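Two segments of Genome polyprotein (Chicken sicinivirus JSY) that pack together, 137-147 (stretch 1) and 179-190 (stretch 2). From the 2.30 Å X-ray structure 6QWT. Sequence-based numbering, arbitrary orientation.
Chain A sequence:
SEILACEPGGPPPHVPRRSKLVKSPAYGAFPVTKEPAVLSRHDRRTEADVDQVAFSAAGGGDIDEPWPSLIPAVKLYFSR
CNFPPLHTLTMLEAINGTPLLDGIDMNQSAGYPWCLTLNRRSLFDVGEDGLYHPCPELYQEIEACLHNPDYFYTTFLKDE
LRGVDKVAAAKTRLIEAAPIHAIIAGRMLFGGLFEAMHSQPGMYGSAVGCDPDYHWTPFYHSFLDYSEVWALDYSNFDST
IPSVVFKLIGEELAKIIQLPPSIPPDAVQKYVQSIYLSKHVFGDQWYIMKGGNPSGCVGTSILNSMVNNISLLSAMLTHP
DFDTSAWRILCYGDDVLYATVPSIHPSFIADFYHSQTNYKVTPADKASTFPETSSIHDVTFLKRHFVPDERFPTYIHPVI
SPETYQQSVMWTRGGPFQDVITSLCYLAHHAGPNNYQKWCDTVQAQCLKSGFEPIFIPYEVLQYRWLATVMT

Stretch 1, residues 137-147: ELYQEIEACLH
Stretch 2 179-190: PIHAIIAGRMLF

Two helices, 137-147 and 180-189, cross at -59° with their axes 8.4 Å apart at closest approach. Their N-to-C directions diverge by 59°, nearer parallel than antiparallel. Both carry i to i+4 backbone hydrogen bonds, such as Ile-142 N to Leu-138 O (2.9 Å) and Ile-184 N to Ile-180 O (3.0 Å). No hydrogen bond links them; the contact, mostly apolar, buries 545 Å² summed over both sides. The CA atoms of Ile-142 and His-181 lie 4.7 Å apart and set the register.

Pro-179 is the N-cap (phi/psi -74/159). Ile-180 (chi1 t, chi2 p) places CG2 3.9 Å from Leu-138 CD1. Leu-138 is also t, p. His-181 (chi1 p, chi2 -72°) is a knob among Leu-138, Glu-141, Ile-142 and Cys-145. Its CB lies 3.8 Å from Glu-141 CB and 3.8 Å from Ile-142 N. Glu-141 (m, m) has OE2 over one ring face; His-181 ND1 is hydrogen-bonded elsewhere in the structure. Ala-182 CB points away overall, yet Cys-145 SG (chi1 t) lies 3.9 Å from Ala-182 CA.

Ile-184 (m, t) brings CD1 3.7 Å from Ile-142 CD1. Branched Ile-142, also m, t, fills a hole among His-181, Ile-184, Ala-185 and Met-188. Ala-185, with only a CB, packs closely: CB meets Leu-146 CD2 at 3.7 Å and Cys-145 SG at 4.0 Å. Met-188 (m, t, p) sets CE 3.7 Å from CD1 of Leu-146 (m, t). Leu-189 CG (side chain m, t) lies 3.9 Å from Leu-146 CD2.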

# COMPACT_ATOMS: atom_id res chain seq x y z
N GLU A 137 -28.63 2.84 -11.33
CA GLU A 137 -28.33 1.52 -10.79
C GLU A 137 -27.13 1.56 -9.84
O GLU A 137 -27.13 0.86 -8.82
CB GLU A 137 -28.07 0.53 -11.92
CG GLU A 137 -29.34 0.07 -12.63
CD GLU A 137 -29.67 0.91 -13.84
OE1 GLU A 137 -28.74 1.24 -14.62
OE2 GLU A 137 -30.86 1.25 -14.03
N LEU A 138 -26.12 2.37 -10.15
CA LEU A 138 -24.98 2.49 -9.24
C LEU A 138 -25.39 3.21 -7.96
O LEU A 138 -25.00 2.80 -6.86
CB LEU A 138 -23.83 3.23 -9.92
CG LEU A 138 -22.59 3.43 -9.05
CD1 LEU A 138 -22.13 2.11 -8.44
CD2 LEU A 138 -21.47 4.08 -9.83
N TYR A 139 -26.16 4.30 -8.09
CA TYR A 139 -26.63 5.04 -6.92
C TYR A 139 -27.34 4.12 -5.94
O TYR A 139 -27.14 4.21 -4.72
CB TYR A 139 -27.57 6.17 -7.36
CG TYR A 139 -28.14 7.00 -6.23
CD1 TYR A 139 -29.25 6.57 -5.50
CD2 TYR A 139 -27.59 8.23 -5.91
CE1 TYR A 139 -29.77 7.34 -4.47
CE2 TYR A 139 -28.11 9.01 -4.88
CZ TYR A 139 -29.20 8.55 -4.17
OH TYR A 139 -29.71 9.32 -3.14
N GLN A 140 -28.18 3.22 -6.45
CA GLN A 140 -28.95 2.33 -5.59
C GLN A 140 -28.06 1.29 -4.93
O GLN A 140 -28.34 0.85 -3.80
CB GLN A 140 -30.05 1.66 -6.41
CG GLN A 140 -30.84 0.60 -5.68
CD GLN A 140 -31.70 -0.22 -6.62
OE1 GLN A 140 -32.31 0.33 -7.55
NE2 GLN A 140 -31.76 -1.52 -6.39
N GLU A 141 -26.98 0.87 -5.60
CA GLU A 141 -26.06 -0.08 -4.99
C GLU A 141 -25.22 0.58 -3.90
O GLU A 141 -24.94 -0.03 -2.87
CB GLU A 141 -25.17 -0.71 -6.06
CG GLU A 141 -25.85 -1.80 -6.86
CD GLU A 141 -26.33 -2.95 -5.99
OE1 GLU A 141 -27.53 -2.95 -5.63
OE2 GLU A 141 -25.52 -3.84 -5.67
N ILE A 142 -24.81 1.83 -4.12
CA ILE A 142 -24.11 2.58 -3.08
C ILE A 142 -24.99 2.73 -1.85
O ILE A 142 -24.55 2.54 -0.71
CB ILE A 142 -23.66 3.96 -3.61
CG1 ILE A 142 -22.75 3.79 -4.84
CG2 ILE A 142 -22.95 4.76 -2.51
CD1 ILE A 142 -22.55 5.08 -5.61
N GLU A 143 -26.27 3.07 -2.07
CA GLU A 143 -27.20 3.23 -0.96
C GLU A 143 -27.38 1.91 -0.21
O GLU A 143 -27.34 1.88 1.03
CB GLU A 143 -28.54 3.74 -1.49
CG GLU A 143 -29.38 4.48 -0.46
CD GLU A 143 -28.79 5.82 -0.08
OE1 GLU A 143 -28.76 6.14 1.12
OE2 GLU A 143 -28.35 6.55 -1.00
N ALA A 144 -27.59 0.81 -0.94
CA ALA A 144 -27.75 -0.49 -0.30
C ALA A 144 -26.49 -0.90 0.45
O ALA A 144 -26.58 -1.59 1.48
CB ALA A 144 -28.10 -1.55 -1.34
N CYS A 145 -25.32 -0.50 -0.04
CA CYS A 145 -24.08 -0.83 0.65
C CYS A 145 -23.96 -0.07 1.97
O CYS A 145 -23.41 -0.60 2.94
CB CYS A 145 -22.88 -0.52 -0.25
SG CYS A 145 -21.31 -1.13 0.40
N LEU A 146 -24.47 1.16 2.02
CA LEU A 146 -24.41 1.94 3.25
C LEU A 146 -25.27 1.32 4.35
O LEU A 146 -24.98 1.49 5.54
CB LEU A 146 -24.83 3.38 2.98
CG LEU A 146 -23.84 4.21 2.18
CD1 LEU A 146 -24.48 5.52 1.73
CD2 LEU A 146 -22.58 4.47 3.00
N HIS A 147 -26.33 0.61 3.97
CA HIS A 147 -27.20 -0.05 4.95
C HIS A 147 -26.81 -1.49 5.22
O HIS A 147 -27.16 -2.03 6.27
CB HIS A 147 -28.65 0.01 4.49
CG HIS A 147 -29.24 1.39 4.53
ND1 HIS A 147 -29.22 2.24 3.45
CD2 HIS A 147 -29.85 2.07 5.53
CE1 HIS A 147 -29.80 3.38 3.78
NE2 HIS A 147 -30.19 3.30 5.04
N PRO A 179 -15.50 -3.59 -5.22
CA PRO A 179 -16.39 -3.05 -6.25
C PRO A 179 -16.62 -1.56 -6.07
O PRO A 179 -16.46 -1.00 -4.99
CB PRO A 179 -17.69 -3.84 -6.06
CG PRO A 179 -17.66 -4.30 -4.65
CD PRO A 179 -16.21 -4.48 -4.28
N ILE A 180 -17.04 -0.92 -7.17
CA ILE A 180 -17.12 0.54 -7.21
C ILE A 180 -18.14 1.07 -6.21
O ILE A 180 -17.94 2.13 -5.60
CB ILE A 180 -17.42 1.02 -8.65
CG1 ILE A 180 -17.51 2.55 -8.71
CG2 ILE A 180 -18.69 0.37 -9.19
CD1 ILE A 180 -16.23 3.26 -8.32
N HIS A 181 -19.25 0.35 -6.01
CA HIS A 181 -20.25 0.82 -5.07
C HIS A 181 -19.78 0.68 -3.62
O HIS A 181 -20.16 1.49 -2.77
CB HIS A 181 -21.58 0.09 -5.27
CG HIS A 181 -21.52 -1.39 -5.02
ND1 HIS A 181 -20.88 -2.27 -5.87
CD2 HIS A 181 -22.04 -2.15 -4.03
CE1 HIS A 181 -21.00 -3.50 -5.41
NE2 HIS A 181 -21.70 -3.45 -4.29
N ALA A 182 -18.95 -0.32 -3.33
CA ALA A 182 -18.36 -0.42 -2.00
C ALA A 182 -17.28 0.64 -1.78
O ALA A 182 -17.08 1.09 -0.65
CB ALA A 182 -17.79 -1.81 -1.77
N ILE A 183 -16.59 1.03 -2.85
CA ILE A 183 -15.54 2.04 -2.71
C ILE A 183 -16.15 3.41 -2.45
O ILE A 183 -15.68 4.16 -1.59
CB ILE A 183 -14.65 2.04 -3.97
CG1 ILE A 183 -13.59 0.94 -3.84
CG2 ILE A 183 -14.00 3.40 -4.18
CD1 ILE A 183 -13.15 0.38 -5.16
N ILE A 184 -17.22 3.76 -3.17
CA ILE A 184 -17.86 5.06 -2.98
C ILE A 184 -18.51 5.15 -1.61
O ILE A 184 -18.43 6.18 -0.93
CB ILE A 184 -18.86 5.32 -4.12
CG1 ILE A 184 -18.13 5.45 -5.45
CG2 ILE A 184 -19.66 6.58 -3.84
CD1 ILE A 184 -19.04 5.52 -6.65
N ALA A 185 -19.15 4.07 -1.16
CA ALA A 185 -19.70 4.05 0.20
C ALA A 185 -18.60 4.20 1.24
O ALA A 185 -18.78 4.90 2.24
CB ALA A 185 -20.49 2.76 0.43
N GLY A 186 -17.45 3.56 1.01
CA GLY A 186 -16.35 3.69 1.95
C GLY A 186 -15.75 5.08 1.95
O GLY A 186 -15.38 5.61 3.01
N ARG A 187 -15.63 5.70 0.78
CA ARG A 187 -15.17 7.08 0.71
C ARG A 187 -16.18 8.05 1.31
O ARG A 187 -15.81 9.16 1.69
CB ARG A 187 -14.86 7.47 -0.74
CG ARG A 187 -13.74 6.66 -1.37
CD ARG A 187 -13.54 7.04 -2.83
NE ARG A 187 -12.24 7.67 -3.04
CZ ARG A 187 -12.08 8.93 -3.44
NH1 ARG A 187 -13.14 9.70 -3.68
NH2 ARG A 187 -10.86 9.42 -3.59
N MET A 188 -17.45 7.66 1.39
CA MET A 188 -18.42 8.50 2.08
C MET A 188 -18.23 8.41 3.59
O MET A 188 -18.07 9.44 4.27
CB MET A 188 -19.84 8.11 1.68
CG MET A 188 -20.22 8.52 0.26
SD MET A 188 -21.80 7.84 -0.26
CE MET A 188 -22.94 8.77 0.77
N LEU A 189 -18.21 7.19 4.13
CA LEU A 189 -18.14 7.00 5.57
C LEU A 189 -16.82 7.49 6.15
O LEU A 189 -16.79 8.13 7.20
CB LEU A 189 -18.35 5.53 5.92
CG LEU A 189 -19.70 4.90 5.57
CD1 LEU A 189 -19.65 3.40 5.79
CD2 LEU A 189 -20.80 5.54 6.40
N PHE A 190 -15.71 7.17 5.47
CA PHE A 190 -14.37 7.45 5.99
C PHE A 190 -13.67 8.58 5.25
O PHE A 190 -12.48 8.82 5.51
CB PHE A 190 -13.53 6.18 5.93
CG PHE A 190 -14.12 5.02 6.68
CD1 PHE A 190 -13.96 4.90 8.05
CD2 PHE A 190 -14.85 4.05 6.01
CE1 PHE A 190 -14.51 3.83 8.74
CE2 PHE A 190 -15.40 2.98 6.70
CZ PHE A 190 -15.23 2.87 8.06